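Local coordinates for purine phosphoribosyltransferase (Pyrococcus horikoshii, PDB 1VDM), which probably transfers a phosphoribosyl group between phosphoribosyl diphosphate and a purine base, at residues G[92-97]-G[137-142]; G[114-119]-G[125-130]; G[17-22]-G[46-51]. One frame throughout, in Å; residues are numbered along the deposited sequence.

Contact 1: residues G[92-97]-G[137-142]; sequences VSDTGK and EKWIVF
V92 points its two methyls at the strand 139-141 and the residue after it, and makes the firm half of this contact. CG2, anti to the backbone N (chi1 64° for CG1), reaches I140 CD1 at 4.0 Å, and the branching carbon CB approaches F142 CZ at 4.1 Å, near the plane of the ring and at its edge. I140 also serves the phenyl ring directly: its CG2 sits 4.0 Å above one face, offset toward the rim, so the ring is backed by one aliphatic chain and edged by another. Beta-branched residues suit these strands, and their apolar methyls pack here with no polar group to satisfy.

The other half is looser. D94 OD1 comes no closer than 4.5 Å to CZ3 of the exposed W139, lying obliquely to the indole, and no hydrogen bond crosses. The carboxylate is instead taken up by a salt bridge to K122 and a bond from the W124 indole N-H. At G96 the positive phi suits glycine, just before helix 97-107. The run VSDTGK, with T95 OG1 accepting from K97 N in an ST turn, is consistent with the phosphoribosyl diphosphate-binding loop of type I phosphoribosyltransferases, and probably serves as one here.

Contact 2: residues G[114-119]-G[125-130]; sequences IKIACL and TSVVPD
I116 and D130 are joined by one sound and one weak hydrogen bond where the loop 125-130 runs against strand 113-118, the outermost strand on this side of the chain's mainly parallel α/β sheet. I116 N gives its hydrogen to D130 OD1 at 2.8 Å, bent to 133°; the oxygen is met on its anti side, 22° out of the carboxylate plane. In return D130 N reaches I116 O at 2.8 Å, but this bond is poorly aligned and weak. The aspartate thus supplies an acceptor and a donor to the strand's loop side, where the backbone bond between I116 and Y131 adds another link. Flanking residues K115 and A117 bond to the next strand, 85-90. With CG beside the backbone N (chi1 -61°), the carboxylate of D130 swings back onto the strand, while the aliphatic part of K115 crosses it at about a right angle. K115 NZ remains 4.9 Å from D130 OD2; each has a long, weak ion pair elsewhere, with E113 and with K152 of a neighbouring subunit respectively.

Farther up, polar atoms find partners in the loop itself and in residues 93-100. T125 OG1 accepts from V127 N at 3.1 Å in an ST turn and bonds S93 OG, which also bonds the carbonyl O of V127; S126 OG is shared by E100 and T95 O.

V127 CG1 meets I116 CD1, the two chains crossing at about a right angle, and the rigid, N-H-free ring of P129 lays its CG 3.8 Å from C118 SG.

Contact 3: residues G[17-22]-G[46-51]; sequences ALAEKL and HILGDI
The backbone N of L22 bonds the carbonyl O of L18 at 2.7 Å, a helical bond that holds L22 in the turn of helix 8-23 facing L48. Its CD1 lies 4.1 Å from L48 CD1, and the two leucine chains cross at about a right angle, each filling space beside the other with branched methyl groups. One turn earlier, A19 offers just a methyl, and this small residue lets the backbones come close: the CA atoms of A19 and I47 are 7.0 Å apart, and A19 CB touches I47 CG2 at 3.7 Å. That I47 branch stands anti to its own backbone N (chi1 of CG1 -54°), which directs it to the alanine. L48 also reaches A19, its CD2 resting 3.9 Å from A19 O, a van der Waals contact of a methyl with a backbone carbonyl oxygen of helix 8-23.

No hydrogen bond links the two segments; the side-chain contacts are apolar. Polar groups look elsewhere: I47 O takes a weak bond from R23, and G49 N bonds H46 O at 3.2 Å as the helix 38-47 unwinds. G49 has a positive phi, a backbone position that favours glycine, and helps turn the chain toward strand 53-61.

Outward, E20 makes a salt bridge with R23 of a neighbouring subunit. Inward, L44 adds to the apolar layer against A19 and L22. Helix 38-47 is the connection between parallel strands 29-33 and 53-61, so helix 8-23 here packs on the end of a beta-alpha-beta crossover of the phosphoribosyltransferase α/β core.

Contacts 1 and 2 are neighbours, with centres about 12 Å apart, and they share a seam: D94 O, in the loop after strand 92-93 of contact 1, packs 3.3 Å from T125 CB of contact 2. The 125-130 loop therefore backs the segment that probably binds the 5'-phosphate end of phosphoribosyl diphosphate. Contact 3 touches contact 2, whose centre is about 16 Å away; there C118 O lies 3.8 Å from L18 CD1. Contacts 1 and 3 have centres about 23 Å apart and nearest atoms about 9 Å apart, on opposite sides of the chain's centre, so contact 3 sits well away from the probable site.

Contact 1: residues G[92-97]-G[137-142]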
# COMPACT_ATOMS: atom_id res chain seq x y z
N VAL G 92 21.77 -1.21 -34.79
CA VAL G 92 21.69 -0.79 -36.19
C VAL G 92 22.93 -1.20 -36.99
O VAL G 92 24.05 -1.24 -36.50
CB VAL G 92 21.52 0.73 -36.23
CG1 VAL G 92 22.75 1.41 -35.63
CG2 VAL G 92 21.34 1.19 -37.67
N SER G 93 22.68 -1.53 -38.27
CA SER G 93 23.77 -1.89 -39.16
C SER G 93 24.18 -0.70 -40.03
O SER G 93 23.58 -0.41 -41.05
CB SER G 93 23.28 -3.03 -40.05
OG SER G 93 24.40 -3.76 -40.56
N ASP G 94 25.21 0.04 -39.56
CA ASP G 94 25.62 1.22 -40.31
C ASP G 94 26.57 0.87 -41.46
O ASP G 94 26.21 0.91 -42.62
CB ASP G 94 26.31 2.19 -39.35
CG ASP G 94 26.27 3.58 -39.98
OD1 ASP G 94 26.38 4.55 -39.23
OD2 ASP G 94 26.14 3.68 -41.19
N THR G 95 27.83 0.55 -41.10
CA THR G 95 28.75 0.12 -42.14
C THR G 95 28.88 -1.40 -42.19
O THR G 95 29.30 -1.98 -43.19
CB THR G 95 30.12 0.75 -41.87
OG1 THR G 95 30.61 0.31 -40.60
CG2 THR G 95 29.99 2.28 -41.85
N GLY G 96 28.50 -2.05 -41.10
CA GLY G 96 28.58 -3.50 -41.02
C GLY G 96 29.94 -3.91 -40.51
O GLY G 96 30.28 -5.09 -40.45
N LYS G 97 30.71 -2.90 -40.14
CA LYS G 97 32.05 -3.10 -39.63
C LYS G 97 32.03 -4.02 -38.41
O LYS G 97 32.65 -5.08 -38.41
CB LYS G 97 32.64 -1.73 -39.29
CG LYS G 97 34.10 -1.71 -38.89
CD LYS G 97 34.52 -0.30 -38.48
CE LYS G 97 33.66 0.23 -37.32
NZ LYS G 97 33.98 1.64 -36.95
N GLU G 137 19.19 6.98 -43.59
CA GLU G 137 20.56 7.37 -43.92
C GLU G 137 21.07 8.34 -42.86
O GLU G 137 22.27 8.60 -42.76
CB GLU G 137 20.61 8.02 -45.31
CG GLU G 137 20.28 7.05 -46.45
CD GLU G 137 20.37 7.72 -47.83
OE1 GLU G 137 20.11 7.03 -48.85
OE2 GLU G 137 20.69 8.93 -47.90
N LYS G 138 20.15 8.87 -42.06
CA LYS G 138 20.50 9.82 -41.01
C LYS G 138 21.14 9.13 -39.82
O LYS G 138 21.17 7.90 -39.73
CB LYS G 138 19.25 10.55 -40.53
CG LYS G 138 18.56 11.39 -41.58
CD LYS G 138 17.50 12.25 -40.93
CE LYS G 138 16.72 13.05 -41.95
NZ LYS G 138 15.63 13.83 -41.30
N TRP G 139 21.68 9.93 -38.91
CA TRP G 139 22.27 9.38 -37.70
C TRP G 139 21.11 9.16 -36.73
O TRP G 139 20.24 10.04 -36.56
CB TRP G 139 23.30 10.33 -37.10
CG TRP G 139 23.84 9.86 -35.77
CD1 TRP G 139 23.37 10.18 -34.53
CD2 TRP G 139 24.92 8.94 -35.56
NE1 TRP G 139 24.09 9.52 -33.56
CE2 TRP G 139 25.05 8.76 -34.16
CE3 TRP G 139 25.80 8.25 -36.42
CZ2 TRP G 139 26.02 7.92 -33.60
CZ3 TRP G 139 26.76 7.42 -35.85
CH2 TRP G 139 26.86 7.26 -34.46
N ILE G 140 21.07 7.98 -36.12
CA ILE G 140 20.00 7.65 -35.19
C ILE G 140 20.37 7.82 -33.72
O ILE G 140 21.35 7.25 -33.24
CB ILE G 140 19.53 6.19 -35.36
CG1 ILE G 140 19.25 5.88 -36.83
CG2 ILE G 140 18.24 5.96 -34.55
CD1 ILE G 140 19.00 4.43 -37.09
N VAL G 141 19.58 8.62 -33.02
CA VAL G 141 19.80 8.81 -31.59
C VAL G 141 18.77 7.93 -30.90
O VAL G 141 17.57 8.18 -30.98
CB VAL G 141 19.56 10.27 -31.13
CG1 VAL G 141 19.81 10.38 -29.64
CG2 VAL G 141 20.47 11.21 -31.90
N PHE G 142 19.24 6.87 -30.25
CA PHE G 142 18.35 5.95 -29.55
C PHE G 142 17.82 6.54 -28.23
O PHE G 142 18.39 7.49 -27.69
CB PHE G 142 19.05 4.62 -29.32
CG PHE G 142 19.30 3.86 -30.58
CD1 PHE G 142 20.57 3.83 -31.17
CD2 PHE G 142 18.26 3.17 -31.21
CE1 PHE G 142 20.79 3.13 -32.36
CE2 PHE G 142 18.47 2.47 -32.41
CZ PHE G 142 19.74 2.45 -32.98

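Contact 2: residues G[114-119]-G[125-130]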
# COMPACT_ATOMS: atom_id res chain seq x y z
N ILE G 114 23.32 -19.09 -38.39
CA ILE G 114 23.44 -17.74 -37.86
C ILE G 114 22.50 -16.77 -38.55
O ILE G 114 22.46 -16.70 -39.78
CB ILE G 114 24.88 -17.20 -38.01
CG1 ILE G 114 25.84 -18.08 -37.21
CG2 ILE G 114 24.95 -15.76 -37.52
CD1 ILE G 114 27.30 -17.75 -37.45
N LYS G 115 21.75 -16.03 -37.74
CA LYS G 115 20.81 -15.03 -38.24
C LYS G 115 21.17 -13.72 -37.56
O LYS G 115 21.81 -13.71 -36.51
CB LYS G 115 19.38 -15.42 -37.87
CG LYS G 115 18.44 -15.53 -39.06
CD LYS G 115 18.81 -16.70 -39.95
CE LYS G 115 17.84 -16.82 -41.12
NZ LYS G 115 18.27 -17.89 -42.05
N ILE G 116 20.77 -12.61 -38.16
CA ILE G 116 21.10 -11.30 -37.61
C ILE G 116 19.89 -10.40 -37.51
O ILE G 116 19.17 -10.19 -38.50
CB ILE G 116 22.18 -10.61 -38.47
CG1 ILE G 116 23.49 -11.39 -38.36
CG2 ILE G 116 22.35 -9.15 -38.03
CD1 ILE G 116 24.53 -10.98 -39.35
N ALA G 117 19.67 -9.86 -36.32
CA ALA G 117 18.53 -8.98 -36.07
C ALA G 117 18.99 -7.61 -35.57
O ALA G 117 19.86 -7.51 -34.70
CB ALA G 117 17.60 -9.62 -35.05
N CYS G 118 18.39 -6.57 -36.14
CA CYS G 118 18.72 -5.19 -35.78
C CYS G 118 17.47 -4.34 -35.76
O CYS G 118 16.47 -4.67 -36.40
CB CYS G 118 19.68 -4.58 -36.81
SG CYS G 118 21.35 -5.24 -36.79
N LEU G 119 17.52 -3.25 -35.02
CA LEU G 119 16.39 -2.35 -34.96
C LEU G 119 16.31 -1.61 -36.30
O LEU G 119 15.22 -1.44 -36.86
CB LEU G 119 16.57 -1.34 -33.84
CG LEU G 119 16.56 -1.91 -32.42
CD1 LEU G 119 16.95 -0.82 -31.42
CD2 LEU G 119 15.17 -2.47 -32.13
N THR G 125 25.38 -0.38 -45.67
CA THR G 125 25.96 -1.43 -44.84
C THR G 125 26.46 -2.64 -45.65
O THR G 125 25.88 -3.00 -46.67
CB THR G 125 24.94 -1.94 -43.81
OG1 THR G 125 25.57 -2.90 -42.96
CG2 THR G 125 23.77 -2.59 -44.51
N SER G 126 27.53 -3.26 -45.17
CA SER G 126 28.08 -4.43 -45.83
C SER G 126 27.47 -5.70 -45.22
O SER G 126 27.81 -6.81 -45.61
CB SER G 126 29.60 -4.47 -45.67
OG SER G 126 29.97 -4.74 -44.33
N VAL G 127 26.58 -5.51 -44.25
CA VAL G 127 25.90 -6.62 -43.59
C VAL G 127 24.43 -6.30 -43.37
O VAL G 127 24.05 -5.72 -42.35
CB VAL G 127 26.54 -6.96 -42.22
CG1 VAL G 127 25.66 -7.93 -41.46
CG2 VAL G 127 27.91 -7.58 -42.42
N VAL G 128 23.61 -6.68 -44.35
CA VAL G 128 22.18 -6.46 -44.27
C VAL G 128 21.64 -7.42 -43.21
O VAL G 128 21.96 -8.61 -43.22
CB VAL G 128 21.48 -6.76 -45.62
CG1 VAL G 128 19.98 -6.53 -45.49
CG2 VAL G 128 22.07 -5.88 -46.70
N PRO G 129 20.83 -6.90 -42.28
CA PRO G 129 20.27 -7.77 -41.23
C PRO G 129 19.22 -8.71 -41.81
O PRO G 129 18.50 -8.35 -42.74
CB PRO G 129 19.67 -6.76 -40.24
CG PRO G 129 20.51 -5.52 -40.46
CD PRO G 129 20.60 -5.48 -41.95
N ASP G 130 19.14 -9.92 -41.28
CA ASP G 130 18.14 -10.85 -41.77
C ASP G 130 16.77 -10.34 -41.34
O ASP G 130 15.78 -10.60 -42.02
CB ASP G 130 18.41 -12.25 -41.23
CG ASP G 130 19.75 -12.78 -41.68
OD1 ASP G 130 20.73 -12.66 -40.91
OD2 ASP G 130 19.83 -13.29 -42.82

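Contact 3: residues G[17-22]-G[46-51]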
# COMPACT_ATOMS: atom_id res chain seq x y z
N ALA G 17 7.98 -6.86 -32.83
CA ALA G 17 7.83 -7.30 -34.21
C ALA G 17 8.93 -8.30 -34.57
O ALA G 17 8.69 -9.33 -35.18
CB ALA G 17 7.89 -6.10 -35.15
N LEU G 18 10.16 -7.98 -34.16
CA LEU G 18 11.28 -8.86 -34.43
C LEU G 18 11.05 -10.20 -33.75
O LEU G 18 11.29 -11.25 -34.34
CB LEU G 18 12.58 -8.22 -33.94
CG LEU G 18 12.97 -6.93 -34.67
CD1 LEU G 18 14.03 -6.16 -33.90
CD2 LEU G 18 13.47 -7.29 -36.07
N ALA G 19 10.60 -10.15 -32.50
CA ALA G 19 10.34 -11.36 -31.73
C ALA G 19 9.44 -12.34 -32.48
O ALA G 19 9.79 -13.50 -32.63
CB ALA G 19 9.70 -11.01 -30.39
N GLU G 20 8.30 -11.86 -32.95
CA GLU G 20 7.37 -12.72 -33.67
C GLU G 20 8.06 -13.43 -34.84
O GLU G 20 7.79 -14.60 -35.12
CB GLU G 20 6.16 -11.92 -34.18
CG GLU G 20 5.02 -12.80 -34.74
CD GLU G 20 4.54 -13.89 -33.76
OE1 GLU G 20 4.16 -13.54 -32.61
OE2 GLU G 20 4.55 -15.09 -34.12
N LYS G 21 8.96 -12.71 -35.52
CA LYS G 21 9.70 -13.26 -36.65
C LYS G 21 10.78 -14.22 -36.18
O LYS G 21 11.01 -15.26 -36.81
CB LYS G 21 10.33 -12.13 -37.47
CG LYS G 21 9.76 -11.99 -38.87
CD LYS G 21 8.26 -11.73 -38.83
CE LYS G 21 7.65 -11.80 -40.23
NZ LYS G 21 6.19 -11.53 -40.22
N LEU G 22 11.45 -13.89 -35.09
CA LEU G 22 12.50 -14.77 -34.57
C LEU G 22 11.91 -16.06 -34.00
O LEU G 22 12.62 -17.05 -33.84
CB LEU G 22 13.32 -14.05 -33.49
CG LEU G 22 14.33 -12.99 -33.94
CD1 LEU G 22 15.02 -12.36 -32.72
CD2 LEU G 22 15.35 -13.64 -34.85
N HIS G 46 14.31 -12.21 -22.90
CA HIS G 46 13.12 -12.41 -22.08
C HIS G 46 11.92 -12.86 -22.93
O HIS G 46 11.32 -13.89 -22.65
CB HIS G 46 12.76 -11.10 -21.35
CG HIS G 46 13.67 -10.77 -20.20
ND1 HIS G 46 13.58 -11.40 -18.98
CD2 HIS G 46 14.68 -9.89 -20.10
CE1 HIS G 46 14.50 -10.91 -18.16
NE2 HIS G 46 15.18 -9.99 -18.82
N ILE G 47 11.60 -12.08 -23.96
CA ILE G 47 10.48 -12.37 -24.85
C ILE G 47 10.50 -13.73 -25.53
O ILE G 47 9.46 -14.27 -25.89
CB ILE G 47 10.36 -11.30 -25.97
CG1 ILE G 47 10.29 -9.91 -25.36
CG2 ILE G 47 9.10 -11.55 -26.78
CD1 ILE G 47 10.13 -8.80 -26.39
N LEU G 48 11.69 -14.30 -25.72
CA LEU G 48 11.79 -15.60 -26.38
C LEU G 48 11.99 -16.79 -25.44
O LEU G 48 12.57 -17.80 -25.84
CB LEU G 48 12.92 -15.56 -27.41
CG LEU G 48 12.74 -14.60 -28.59
CD1 LEU G 48 14.00 -14.62 -29.44
CD2 LEU G 48 11.53 -14.99 -29.42
N GLY G 49 11.51 -16.68 -24.21
CA GLY G 49 11.65 -17.78 -23.27
C GLY G 49 12.98 -17.86 -22.54
O GLY G 49 13.60 -18.92 -22.47
N ASP G 50 13.42 -16.73 -22.00
CA ASP G 50 14.69 -16.65 -21.27
C ASP G 50 15.81 -17.50 -21.86
O ASP G 50 16.45 -18.26 -21.13
CB ASP G 50 14.49 -17.03 -19.80
CG ASP G 50 13.84 -15.92 -18.99
OD1 ASP G 50 13.69 -16.09 -17.76
OD2 ASP G 50 13.49 -14.87 -19.58
N ILE G 51 16.04 -17.38 -23.16
CA ILE G 51 17.12 -18.13 -23.79
C ILE G 51 18.42 -17.42 -23.42
O ILE G 51 18.47 -16.20 -23.35
CB ILE G 51 16.97 -18.17 -25.33
CG1 ILE G 51 16.98 -16.75 -25.88
CG2 ILE G 51 15.69 -18.91 -25.72
CD1 ILE G 51 16.87 -16.69 -27.38